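PDB 4ZGP: translation initiation factor eIF2 assembly protein from Schizosaccharomyces pombe, which acts as an ATP-dependent folding chaperone that binds the gamma subunit of eIF2 so that it can assemble with the alpha and beta subunits. Local coordinates for residues C223-I228 / M284-R289; Y61-S66 / D154-F159; E215-N220 / I288-K293. All coordinates share one frame; numbering follows the deposited sequence. Where two conformers were deposited one is given.

In the fold
Starting from the N terminus, contact 2 comes first: 61-66, at the end of helix 56-62, meets 154-159, late in helix 149-157, closing a loop of 87 residues that includes strand 112-115 of the three-stranded sheet. That loop is complete before the others begin. Contact 3 then opens at 215-220 and closes at 288-293, the C-terminal tail. Contact 1 (223-228 with 284-289) opens within it and ends on the same stretch, the two sharing Ile288 and Arg289. Both fasten consecutive helices to edge strand 287-289 of the five-stranded sheet and its continuation. Contact 2 lies across the chain's centre, about 37 Å from either, centre to centre.

Contact 1 (C223-I228 / M284-R289); sequences CYEKLI and MKPEIR
Glu225 meets Pro286 and Ile288 in a small surface contact between helix 221-233 and edge strand 287-289 of the five-stranded mixed sheet in this ATP-grasp protein. One helical side chain does all the reaching. Glu225 leaves the helix with CG anti to its backbone nitrogen (chi1 178°) and stays extended beyond, so its carboxylate arrives at the strand. There the two oxygens divide the work. Glu225 OE1 sits against the proline ring, 3.1 Å from Pro286 CD and 3.4 Å from Pro286 CG, the two side chains approaching from opposite directions. Glu225 OE2 lies 3.6 Å from Ile288 CD1, and the side chains cross at about a right angle.

From Pro286, just before the strand, to Arg289 the extended chain alternates. Pro286 and Ile288 point to the helix, while Glu287 and Arg289 project the other way and form a salt bridge, Arg289 NH2 to Glu287 OE1 at 3.1 Å, its hydrogen bond weak and bent; Arg289 also pairs with Glu275. Backbone hydrogen bonds from Glu287 and Arg289 to strand 202-208 hold the edge strand in the sheet. Deeper in, Ile228 packs on Leu203 and Phe206, and Ile288 also touches Phe206, so the helix lies over the sheet on an apolar layer with Glu225 at its outer margin.

With an alanine here, the Pro286 ring would probably lose its partner on segment 223-228 and Ile288 CD1 its contact with the carboxylate, opening a gap at this margin. Across the contact the carboxylate meets only carbon atoms, and Pro286 CD, next to the ring nitrogen, is the more polarised of the two proline carbons it touches. Any attraction there is likely to be weakly electrostatic, added to van der Waals contact and far weaker than a salt bridge.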
loop_
_atom_site.group_PDB
_atom_site.type_symbol
_atom_site.label_atom_id
_atom_site.label_comp_id
_atom_site.label_asym_id
_atom_site.label_seq_id
_atom_site.Cartn_x
_atom_site.Cartn_y
_atom_site.Cartn_z
ATOM N N CYS A 223 5.165 -14.188 18.948
ATOM C CA CYS A 223 4.157 -14.770 18.066
ATOM C C CYS A 223 4.036 -13.926 16.790
ATOM O O CYS A 223 4.067 -14.469 15.680
ATOM C CB CYS A 223 2.811 -14.874 18.787
ATOM S SG CYS A 223 1.508 -15.669 17.829
ATOM N N TYR A 224 3.929 -12.605 16.943
ATOM C CA TYR A 224 3.848 -11.727 15.767
ATOM C C TYR A 224 5.085 -11.852 14.890
ATOM O O TYR A 224 4.973 -11.923 13.667
ATOM C CB TYR A 224 3.656 -10.257 16.177
ATOM C CG TYR A 224 2.262 -9.955 16.670
ATOM C CD1 TYR A 224 1.176 -10.048 15.814
ATOM C CD2 TYR A 224 2.026 -9.568 17.986
ATOM C CE1 TYR A 224 -0.110 -9.783 16.246
ATOM C CE2 TYR A 224 0.734 -9.296 18.427
ATOM C CZ TYR A 224 -0.328 -9.408 17.549
ATOM O OH TYR A 224 -1.623 -9.148 17.956
ATOM N N GLU A 225 6.259 -11.891 15.522
ATOM C CA GLU A 225 7.506 -11.990 14.792
ATOM C C GLU A 225 7.553 -13.262 13.956
ATOM O O GLU A 225 7.947 -13.228 12.787
ATOM C CB GLU A 225 8.709 -11.939 15.743
ATOM C CG GLU A 225 10.038 -12.084 15.013
ATOM C CD GLU A 225 11.230 -12.115 15.954
ATOM O OE1 GLU A 225 12.355 -12.360 15.474
ATOM O OE2 GLU A 225 11.043 -11.895 17.168
ATOM N N LYS A 226 7.139 -14.380 14.553
ATOM C CA LYS A 226 7.161 -15.663 13.848
ATOM C C LYS A 226 6.215 -15.639 12.654
ATOM O O LYS A 226 6.560 -16.121 11.587
ATOM C CB LYS A 226 6.788 -16.818 14.794
ATOM C CG LYS A 226 6.586 -18.154 14.106
ATOM C CD LYS A 226 7.836 -18.626 13.368
ATOM C CE LYS A 226 7.783 -20.128 13.069
ATOM N NZ LYS A 226 6.461 -20.565 12.528
ATOM N N LEU A 227 5.026 -15.083 12.833
ATOM C CA LEU A 227 4.077 -14.991 11.718
ATOM C C LEU A 227 4.588 -14.079 10.583
ATOM O O LEU A 227 4.371 -14.368 9.405
ATOM C CB LEU A 227 2.727 -14.489 12.205
ATOM C CG LEU A 227 1.972 -15.451 13.121
ATOM C CD1 LEU A 227 0.688 -14.807 13.629
ATOM C CD2 LEU A 227 1.688 -16.772 12.408
ATOM N N ILE A 228 5.276 -12.997 10.939
ATOM C CA ILE A 228 5.851 -12.087 9.934
ATOM C C ILE A 228 7.003 -12.765 9.194
ATOM O O ILE A 228 7.113 -12.650 7.972
ATOM C CB ILE A 228 6.326 -10.764 10.580
ATOM C CG1 ILE A 228 5.097 -9.973 11.066
ATOM C CG2 ILE A 228 7.133 -9.917 9.600
ATOM C CD1 ILE A 228 5.401 -8.713 11.898
ATOM N N MET A 284 20.625 -11.875 13.304
ATOM C CA MET A 284 19.743 -13.029 13.409
ATOM C C MET A 284 18.399 -12.654 14.035
ATOM O O MET A 284 17.459 -13.456 14.044
ATOM C CB MET A 284 20.412 -14.136 14.227
ATOM C CG MET A 284 21.832 -14.472 13.778
ATOM S SD MET A 284 21.966 -14.954 12.042
ATOM C CE MET A 284 23.737 -15.164 11.889
ATOM N N LYS A 285 18.320 -11.439 14.573
ATOM C CA LYS A 285 17.085 -10.955 15.183
ATOM C C LYS A 285 16.703 -9.631 14.536
ATOM O O LYS A 285 17.555 -8.774 14.343
ATOM C CB LYS A 285 17.252 -10.790 16.686
ATOM N N PRO A 286 15.424 -9.464 14.165
ATOM C CA PRO A 286 15.072 -8.135 13.668
ATOM C C PRO A 286 14.889 -7.162 14.820
ATOM O O PRO A 286 14.541 -7.604 15.923
ATOM C CB PRO A 286 13.738 -8.368 12.957
ATOM C CG PRO A 286 13.113 -9.481 13.745
ATOM C CD PRO A 286 14.283 -10.394 14.097
ATOM N N GLU A 287 15.082 -5.873 14.563
ATOM C CA GLU A 287 14.680 -4.857 15.534
ATOM C C GLU A 287 13.176 -4.739 15.534
ATOM O O GLU A 287 12.567 -4.701 14.479
ATOM C CB GLU A 287 15.287 -3.495 15.218
ATOM C CG GLU A 287 16.715 -3.329 15.697
ATOM C CD GLU A 287 17.151 -1.873 15.731
ATOM O OE1 GLU A 287 16.323 -0.994 16.058
ATOM O OE2 GLU A 287 18.329 -1.605 15.425
ATOM N N ILE A 288 12.573 -4.648 16.711
ATOM C CA ILE A 288 11.122 -4.534 16.788
ATOM C C ILE A 288 10.742 -3.298 17.576
ATOM O O ILE A 288 11.210 -3.114 18.701
ATOM C CB ILE A 288 10.516 -5.769 17.429
ATOM C CG1 ILE A 288 10.929 -7.019 16.643
ATOM C CG2 ILE A 288 8.998 -5.622 17.536
ATOM C CD1 ILE A 288 10.590 -8.322 17.359
ATOM N N ARG A 289 9.929 -2.425 16.992
ATOM C CA ARG A 289 9.467 -1.263 17.749
ATOM C C ARG A 289 7.963 -1.170 17.830
ATOM O O ARG A 289 7.263 -1.348 16.846
ATOM C CB ARG A 289 10.025 0.017 17.161
ATOM C CG ARG A 289 11.514 0.110 17.366
ATOM C CD ARG A 289 12.087 1.369 16.807
ATOM N NE ARG A 289 13.544 1.282 16.870
ATOM C CZ ARG A 289 14.373 2.173 16.358
ATOM N NH1 ARG A 289 13.908 3.256 15.758
ATOM N NH2 ARG A 289 15.687 1.976 16.461
#

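Contact 2 (Y61-S66 / D154-F159); sequences YLHEDS and DLNHAF
Leu62 and Leu155 supply the apolar half of this contact between the C-terminal parts of helices 56-62 and 149-157. Leu155 CD1 comes to 3.8 Å from Leu62 CB, and the same methyl stands over one face of the His63 ring, 4.2 Å above its plane and offset toward the rim. Leu155 CB adds a van der Waals contact with the ring's nitrogen, 4.0 Å from His63 NE2. Behind them, Leu62 packs on Leu145 of helix 138-146 and Leu155 on Leu116, which carries the patch into the interior.

The polar half is a single weak hydrogen bond at the surface. With CG anti to its carbonyl carbon (chi1 -82°), the ring reaches across and His63 NE2 donates to Asn156 OD1 over 3.2 Å, the N-H...O angle bent to 129°. The oxygen lies at the ring edge, in the plane of the imidazole, but the amide is turned 42° from that plane. On its other side the ring is tethered by His63 ND1 to Leu59 O, which limits how it can turn.

Asp154 bonds to Trp118 N and Ser119 OG, linking the second helix to a loop of this ATP-grasp fold whose Trp118 binds ATP.

With an oxygen at each ring nitrogen, His63 could carry both protons, though the weak bond to Asn156 is thin evidence; its bend suggests that the apolar contacts contribute much of the hold.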
loop_
_atom_site.group_PDB
_atom_site.type_symbol
_atom_site.label_atom_id
_atom_site.label_comp_id
_atom_site.label_asym_id
_atom_site.label_seq_id
_atom_site.Cartn_x
_atom_site.Cartn_y
_atom_site.Cartn_z
ATOM N N TYR A 61 -10.955 12.841 -14.702
ATOM C CA TYR A 61 -11.607 13.343 -13.497
ATOM C C TYR A 61 -10.655 13.454 -12.301
ATOM O O TYR A 61 -10.759 14.392 -11.509
ATOM C CB TYR A 61 -12.792 12.432 -13.161
ATOM C CG TYR A 61 -13.480 12.670 -11.838
ATOM C CD1 TYR A 61 -14.551 13.544 -11.736
ATOM C CD2 TYR A 61 -13.089 11.980 -10.701
ATOM C CE1 TYR A 61 -15.194 13.742 -10.531
ATOM C CE2 TYR A 61 -13.717 12.172 -9.500
ATOM C CZ TYR A 61 -14.776 13.049 -9.417
ATOM O OH TYR A 61 -15.407 13.230 -8.211
ATOM N N LEU A 62 -9.722 12.510 -12.170
ATOM C CA LEU A 62 -8.847 12.485 -10.996
ATOM C C LEU A 62 -7.830 13.628 -10.946
ATOM O O LEU A 62 -7.295 13.934 -9.881
ATOM C CB LEU A 62 -8.100 11.155 -10.915
ATOM C CG LEU A 62 -8.944 9.933 -10.558
ATOM C CD1 LEU A 62 -8.058 8.693 -10.500
ATOM C CD2 LEU A 62 -9.681 10.141 -9.236
ATOM N N HIS A 63 -7.564 14.254 -12.088
ATOM C CA HIS A 63 -6.622 15.378 -12.141
ATOM C C HIS A 63 -7.222 16.752 -11.761
ATOM O O HIS A 63 -6.523 17.760 -11.792
ATOM C CB HIS A 63 -6.002 15.471 -13.539
ATOM C CG HIS A 63 -4.855 14.531 -13.760
ATOM N ND1 HIS A 63 -4.967 13.384 -14.517
ATOM C CD2 HIS A 63 -3.572 14.572 -13.328
ATOM C CE1 HIS A 63 -3.802 12.758 -14.542
ATOM N NE2 HIS A 63 -2.939 13.459 -13.828
ATOM N N GLU A 64 -8.500 16.793 -11.399
ATOM C CA GLU A 64 -9.163 18.058 -11.063
ATOM C C GLU A 64 -8.756 18.601 -9.700
ATOM O O GLU A 64 -8.876 17.902 -8.696
ATOM C CB GLU A 64 -10.680 17.886 -11.082
ATOM C CG GLU A 64 -11.264 17.538 -12.434
ATOM C CD GLU A 64 -12.777 17.481 -12.395
ATOM O OE1 GLU A 64 -13.377 16.965 -13.362
ATOM O OE2 GLU A 64 -13.364 17.956 -11.396
ATOM N N ASP A 65 -8.324 19.860 -9.660
ATOM C CA ASP A 65 -7.864 20.471 -8.413
ATOM C C ASP A 65 -8.898 21.377 -7.742
ATOM O O ASP A 65 -8.530 22.348 -7.083
ATOM C CB ASP A 65 -6.573 21.268 -8.651
ATOM C CG ASP A 65 -6.759 22.436 -9.622
ATOM O OD1 ASP A 65 -7.913 22.794 -9.942
ATOM O OD2 ASP A 65 -5.735 23.013 -10.060
ATOM N N SER A 66 -10.181 21.068 -7.907
ATOM C CA SER A 66 -11.227 21.880 -7.294
ATOM C C SER A 66 -11.323 21.647 -5.788
ATOM O O SER A 66 -11.053 20.544 -5.303
ATOM C CB SER A 66 -12.578 21.594 -7.947
ATOM O OG SER A 66 -13.584 22.430 -7.392
ATOM N N ASP A 154 1.036 9.550 -7.122
ATOM C CA ASP A 154 1.070 8.425 -8.054
ATOM C C ASP A 154 0.880 8.904 -9.489
ATOM O O ASP A 154 1.550 8.434 -10.415
ATOM C CB ASP A 154 -0.040 7.409 -7.746
ATOM C CG ASP A 154 0.273 6.500 -6.556
ATOM O OD1 ASP A 154 1.207 6.775 -5.772
ATOM O OD2 ASP A 154 -0.469 5.509 -6.395
ATOM N N LEU A 155 -0.080 9.812 -9.661
ATOM C CA LEU A 155 -0.490 10.279 -10.983
ATOM C C LEU A 155 0.535 11.189 -11.666
ATOM O O LEU A 155 0.641 11.195 -12.895
ATOM C CB LEU A 155 -1.838 11.016 -10.878
ATOM C CG LEU A 155 -3.054 10.090 -10.797
ATOM C CD1 LEU A 155 -4.342 10.882 -10.769
ATOM C CD2 LEU A 155 -3.066 9.096 -11.960
ATOM N N ASN A 156 1.293 11.944 -10.881
ATOM C CA ASN A 156 2.152 12.983 -11.451
ATOM C C ASN A 156 3.657 12.843 -11.186
ATOM O O ASN A 156 4.465 13.449 -11.887
ATOM C CB ASN A 156 1.694 14.353 -10.938
ATOM C CG ASN A 156 0.233 14.633 -11.239
ATOM O OD1 ASN A 156 -0.227 14.448 -12.365
ATOM N ND2 ASN A 156 -0.512 15.071 -10.224
ATOM N N HIS A 157 4.041 12.072 -10.173
ATOM C CA HIS A 157 5.432 12.073 -9.734
ATOM C C HIS A 157 6.000 10.703 -9.391
ATOM O O HIS A 157 7.023 10.626 -8.715
ATOM C CB HIS A 157 5.594 12.970 -8.502
ATOM C CG HIS A 157 5.219 14.398 -8.738
ATOM N ND1 HIS A 157 5.894 15.208 -9.629
ATOM C CD2 HIS A 157 4.239 15.162 -8.201
ATOM C CE1 HIS A 157 5.342 16.409 -9.631
ATOM N NE2 HIS A 157 4.338 16.408 -8.770
ATOM N N ALA A 158 5.358 9.636 -9.862
ATOM C CA ALA A 158 5.686 8.291 -9.397
ATOM C C ALA A 158 7.139 7.895 -9.638
ATOM O O ALA A 158 7.708 7.132 -8.863
ATOM C CB ALA A 158 4.769 7.276 -10.051
ATOM N N PHE A 159 7.735 8.392 -10.716
ATOM C CA PHE A 159 9.084 7.964 -11.081
ATOM C C PHE A 159 10.154 9.039 -10.910
ATOM O O PHE A 159 11.277 8.868 -11.377
ATOM C CB PHE A 159 9.098 7.471 -12.531
ATOM C CG PHE A 159 8.218 6.288 -12.766
ATOM C CD1 PHE A 159 8.681 5.006 -12.509
ATOM C CD2 PHE A 159 6.921 6.455 -13.206
ATOM C CE1 PHE A 159 7.876 3.910 -12.708
ATOM C CE2 PHE A 159 6.098 5.364 -13.389
ATOM C CZ PHE A 159 6.579 4.085 -13.146
#

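Contact 3 (E215-N220 / I288-K293); sequences EFLKEN and IRLIPK
Leu290 lays its two methyls against Leu217, one at CB and one at CD1, the side chains crossing at a slant. Leu290 CD1 rests 3.9 Å from Leu217 CB, while the second branch, Leu290 CD2, lies 4.2 Å from Leu217 CD1. Leu290 CD1 also reaches the helix backbone, at 4.1 Å from Lys218 N. Leu290 thus rests against the middle of the helical turn, with CG anti to its own carbonyl carbon (chi1 -49°) and both methyls turned to the partner. The Lys218 side chain flanks Leu290 loosely, its amine lying well off.

The two leucines also share a neighbour: both touch Gln208, at the end of strand 202-208, and Gln208 OE1 accepts a hydrogen bond from Ile291 N, the residue after Leu290. This bond holds the tail beside Gln208 as it leaves strand 287-289, the edge strand of the mixed sheet in the ATP-grasp fold. Leu217 itself is about 9 Å, side chain to side chain, from Glu193 and from Arg209, two residues that bind ATP, and about 13 Å from the bound ADP.

The turn that presents Leu217 is short and weakly bonded. Its backbone bonds span three residues, Lys218 N to Glu215 O and Asn220 N to Leu217 O. A strong side-chain bond reinforces it: Asn220 ND2 donates to Phe216 O over 2.7 Å, almost straight at 178° and in the carbonyl plane. The same Asn220 ND2 stands 3.3 Å above the Phe216 ring plane, over its centre, so the amide nitrogen lies over the ring while its N-H goes to the carbonyl. Asn220 occupies the N-cap position of helix 221-233 without making a capping bond through its side chain, and Tyr224, one turn into that helix, packs on both Phe216 and Leu217.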
loop_
_atom_site.group_PDB
_atom_site.type_symbol
_atom_site.label_atom_id
_atom_site.label_comp_id
_atom_site.label_asym_id
_atom_site.label_seq_id
_atom_site.Cartn_x
_atom_site.Cartn_y
_atom_site.Cartn_z
ATOM N N GLU A 215 -1.160 -2.620 24.645
ATOM C CA GLU A 215 -0.376 -3.463 25.553
ATOM C C GLU A 215 -0.317 -4.932 25.117
ATOM O O GLU A 215 0.668 -5.608 25.383
ATOM C CB GLU A 215 -0.927 -3.379 26.980
ATOM C CG GLU A 215 -2.298 -4.020 27.170
ATOM C CD GLU A 215 -3.390 -3.304 26.396
ATOM O OE1 GLU A 215 -3.229 -2.087 26.121
ATOM O OE2 GLU A 215 -4.398 -3.957 26.050
ATOM N N PHE A 216 -1.353 -5.395 24.423
ATOM C CA PHE A 216 -1.422 -6.781 23.936
ATOM C C PHE A 216 -0.208 -7.180 23.087
ATOM O O PHE A 216 0.171 -8.348 23.032
ATOM C CB PHE A 216 -2.711 -6.983 23.128
ATOM C CG PHE A 216 -2.916 -8.399 22.633
ATOM C CD1 PHE A 216 -3.384 -9.394 23.493
ATOM C CD2 PHE A 216 -2.663 -8.732 21.304
ATOM C CE1 PHE A 216 -3.586 -10.710 23.043
ATOM C CE2 PHE A 216 -2.855 -10.050 20.839
ATOM C CZ PHE A 216 -3.315 -11.039 21.712
ATOM N N LEU A 217 0.393 -6.204 22.415
ATOM C CA LEU A 217 1.503 -6.486 21.514
ATOM C C LEU A 217 2.748 -6.955 22.265
ATOM O O LEU A 217 3.450 -7.855 21.814
ATOM C CB LEU A 217 1.829 -5.242 20.683
ATOM C CG LEU A 217 0.663 -4.656 19.886
ATOM C CD1 LEU A 217 1.109 -3.449 19.086
ATOM C CD2 LEU A 217 0.025 -5.726 18.960
ATOM N N LYS A 218 3.013 -6.343 23.416
ATOM C CA LYS A 218 4.248 -6.600 24.149
ATOM C C LYS A 218 4.340 -8.061 24.576
ATOM O O LYS A 218 5.371 -8.713 24.416
ATOM C CB LYS A 218 4.337 -5.677 25.373
ATOM C CG LYS A 218 5.710 -5.641 26.049
ATOM C CD LYS A 218 6.639 -4.605 25.410
ATOM C CE LYS A 218 7.968 -4.482 26.165
ATOM N NZ LYS A 218 7.824 -4.067 27.591
ATOM N N GLU A 219 3.223 -8.569 25.085
ATOM C CA GLU A 219 3.102 -9.926 25.586
ATOM C C GLU A 219 3.139 -10.972 24.464
ATOM O O GLU A 219 3.422 -12.152 24.699
ATOM C CB GLU A 219 1.788 -10.044 26.387
ATOM C CG GLU A 219 1.302 -8.694 26.982
ATOM C CD GLU A 219 -0.118 -8.755 27.566
ATOM O OE1 GLU A 219 -0.968 -9.498 27.018
ATOM O OE2 GLU A 219 -0.386 -8.054 28.573
ATOM N N ASN A 220 2.864 -10.535 23.240
ATOM C CA ASN A 220 2.697 -11.464 22.128
ATOM C C ASN A 220 3.659 -11.234 20.971
ATOM O O ASN A 220 3.451 -11.745 19.865
ATOM C CB ASN A 220 1.255 -11.392 21.641
ATOM C CG ASN A 220 0.283 -11.898 22.681
ATOM O OD1 ASN A 220 0.085 -13.106 22.819
ATOM N ND2 ASN A 220 -0.297 -10.982 23.457
ATOM N N ILE A 288 12.573 -4.648 16.711
ATOM C CA ILE A 288 11.122 -4.534 16.788
ATOM C C ILE A 288 10.742 -3.298 17.576
ATOM O O ILE A 288 11.210 -3.114 18.701
ATOM C CB ILE A 288 10.516 -5.769 17.429
ATOM C CG1 ILE A 288 10.929 -7.019 16.643
ATOM C CG2 ILE A 288 8.998 -5.622 17.536
ATOM C CD1 ILE A 288 10.590 -8.322 17.359
ATOM N N ARG A 289 9.929 -2.425 16.992
ATOM C CA ARG A 289 9.467 -1.263 17.749
ATOM C C ARG A 289 7.963 -1.170 17.830
ATOM O O ARG A 289 7.263 -1.348 16.846
ATOM C CB ARG A 289 10.025 0.017 17.161
ATOM C CG ARG A 289 11.514 0.110 17.366
ATOM C CD ARG A 289 12.087 1.369 16.807
ATOM N NE ARG A 289 13.544 1.282 16.870
ATOM C CZ ARG A 289 14.373 2.173 16.358
ATOM N NH1 ARG A 289 13.908 3.256 15.758
ATOM N NH2 ARG A 289 15.687 1.976 16.461
ATOM N N LEU A 290 7.478 -0.882 19.028
ATOM C CA LEU A 290 6.061 -0.699 19.259
ATOM C C LEU A 290 5.857 0.690 19.827
ATOM O O LEU A 290 6.794 1.279 20.355
ATOM C CB LEU A 290 5.524 -1.746 20.241
ATOM C CG LEU A 290 5.907 -3.187 19.926
ATOM C CD1 LEU A 290 5.527 -4.115 21.074
ATOM C CD2 LEU A 290 5.236 -3.600 18.610
ATOM N N ILE A 291 4.640 1.212 19.715
ATOM C CA ILE A 291 4.321 2.506 20.312
ATOM C C ILE A 291 4.430 2.398 21.844
ATOM O O ILE A 291 3.853 1.500 22.440
ATOM C CB ILE A 291 2.907 2.972 19.899
ATOM C CG1 ILE A 291 2.840 3.198 18.379
ATOM C CG2 ILE A 291 2.492 4.231 20.663
ATOM C CD1 ILE A 291 3.588 4.434 17.901
ATOM N N PRO A 292 5.219 3.285 22.472
ATOM C CA PRO A 292 5.347 3.322 23.937
ATOM C C PRO A 292 4.054 3.787 24.609
ATOM O O PRO A 292 3.295 4.539 24.009
ATOM C CB PRO A 292 6.471 4.343 24.179
ATOM C CG PRO A 292 7.110 4.572 22.835
ATOM C CD PRO A 292 6.056 4.303 21.813
ATOM N N LYS A 293 3.799 3.338 25.832
ATOM C CA LYS A 293 2.645 3.840 26.581
ATOM C C LYS A 293 2.904 5.284 26.983
ATOM O O LYS A 293 4.027 5.611 27.360
ATOM C CB LYS A 293 2.369 2.994 27.823
ATOM C CG LYS A 293 0.986 3.235 28.422
ATOM C CD LYS A 293 0.963 3.019 29.933
ATOM C CE LYS A 293 1.697 1.755 30.351
ATOM N NZ LYS A 293 1.590 1.520 31.823
#